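Local coordinates for putative alpha/beta hydrolase (Desulfitobacterium hafniense, PDB 4RPC), which is a putative alpha/beta hydrolase family enzyme that probably hydrolyses its substrate by nucleophilic attack, at residues T178-A181 with L182-L186. Residues are numbered along the deposited sequence; the frame is centred on the assembly and turned at random.
Sequences TREA and LLHAL
His184 folds back over the preceding turn of its helix and grips the carbonyl of Glu180 twice. Its backbone N donates to Glu180 O at 3.1 Å, the ordinary i to i+4 bond, while ring atom ND1 donates to the same Glu180 O at 3.0 Å. The two donors come from opposite faces of the carbonyl plane; ND1 stands well above it, and its bond is bent (N-H...O 136°). The ring gets there because CG lies anti to the carbonyl carbon and beside the backbone N (chi1 -82°). Glu180, bent at chi2, brings its carboxylate to the same ring: OE1 sits 3.1 Å from His184 CE1, with the two planes nearly perpendicular at 83°. With an alanine in place of His184, Glu180 O would probably keep the backbone N alone and Tyr66 would lose its nearly parallel ring partner. Leu183 lies alongside Glu180, and its CD2 also meets Arg179 NH1 at 3.7 Å. Arg179 runs extended from CG to NE, and its guanidinium is held on helix 130-145 by a salt bridge from NE to Asp139 and a hydrogen bond from NH2 to Asn135. Leu182 packs on Leu142 and Leu183 on Asn135 of that helix, so both leucines and Arg179 join the two helices. At the start, Thr178 OG1 accepts a weak bond from Ala181 N (3.3 Å), and Thr178 O takes Leu182 N. This is an N-capped first turn, here opening helix 179-191, in the helical insertion between strands 112-119 and 204-210, the usual place of the cap domain in alpha/beta hydrolases, and probably part of such a cap here.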
# COMPACT_ATOMS: atom_id res chain seq x y z
N THR A 178 12.65 -3.68 -12.29
CA THR A 178 12.57 -3.72 -13.73
C THR A 178 11.27 -3.18 -14.20
O THR A 178 10.26 -3.26 -13.50
CB THR A 178 12.72 -5.15 -14.27
OG1 THR A 178 11.63 -5.97 -13.82
CG2 THR A 178 14.02 -5.68 -13.82
N ARG A 179 11.27 -2.63 -15.39
CA ARG A 179 10.06 -2.06 -15.92
C ARG A 179 8.94 -3.11 -16.02
O ARG A 179 7.77 -2.82 -15.61
CB ARG A 179 10.29 -1.31 -17.23
CG ARG A 179 8.98 -0.72 -17.76
CD ARG A 179 9.19 0.20 -18.94
NE ARG A 179 8.01 1.01 -19.25
CZ ARG A 179 6.92 0.57 -19.87
NH1 ARG A 179 6.77 -0.71 -20.19
NH2 ARG A 179 5.92 1.41 -20.08
N GLU A 180 9.27 -4.33 -16.45
CA GLU A 180 8.19 -5.32 -16.57
C GLU A 180 7.55 -5.56 -15.23
O GLU A 180 6.37 -5.68 -15.16
CB GLU A 180 8.65 -6.68 -17.09
CG GLU A 180 8.54 -6.97 -18.59
CD GLU A 180 7.25 -6.57 -19.30
OE1 GLU A 180 6.28 -7.37 -19.30
OE2 GLU A 180 7.25 -5.48 -19.92
N ALA A 181 8.33 -5.63 -14.16
CA ALA A 181 7.77 -5.96 -12.85
C ALA A 181 6.87 -4.85 -12.36
O ALA A 181 5.77 -5.06 -11.84
CB ALA A 181 8.89 -6.24 -11.86
N LEU A 182 7.35 -3.65 -12.57
CA LEU A 182 6.61 -2.44 -12.18
C LEU A 182 5.34 -2.33 -12.95
O LEU A 182 4.28 -2.08 -12.38
CB LEU A 182 7.47 -1.22 -12.47
CG LEU A 182 6.90 0.17 -12.33
CD1 LEU A 182 6.45 0.29 -10.91
CD2 LEU A 182 7.95 1.24 -12.61
N LEU A 183 5.46 -2.52 -14.27
CA LEU A 183 4.31 -2.46 -15.12
C LEU A 183 3.21 -3.47 -14.71
O LEU A 183 2.05 -3.11 -14.64
CB LEU A 183 4.73 -2.64 -16.59
CG LEU A 183 3.64 -2.57 -17.63
CD1 LEU A 183 3.16 -1.17 -17.77
CD2 LEU A 183 4.16 -3.02 -18.97
N HIS A 184 3.55 -4.73 -14.49
CA HIS A 184 2.54 -5.70 -14.09
C HIS A 184 1.83 -5.38 -12.78
O HIS A 184 0.63 -5.66 -12.62
CB HIS A 184 3.18 -7.07 -13.99
CG HIS A 184 3.28 -7.70 -15.31
ND1 HIS A 184 4.47 -7.84 -15.99
CD2 HIS A 184 2.31 -8.10 -16.15
CE1 HIS A 184 4.22 -8.38 -17.17
NE2 HIS A 184 2.92 -8.54 -17.29
N ALA A 185 2.58 -4.75 -11.89
CA ALA A 185 2.06 -4.37 -10.59
C ALA A 185 1.06 -3.25 -10.79
O ALA A 185 -0.03 -3.22 -10.15
CB ALA A 185 3.16 -3.91 -9.69
N LEU A 186 1.42 -2.34 -11.67
CA LEU A 186 0.52 -1.22 -12.01
C LEU A 186 -0.73 -1.63 -12.79
O LEU A 186 -1.82 -1.03 -12.59
CB LEU A 186 1.25 -0.15 -12.78
CG LEU A 186 2.26 0.60 -11.90
CD1 LEU A 186 3.20 1.36 -12.81
CD2 LEU A 186 1.64 1.52 -10.85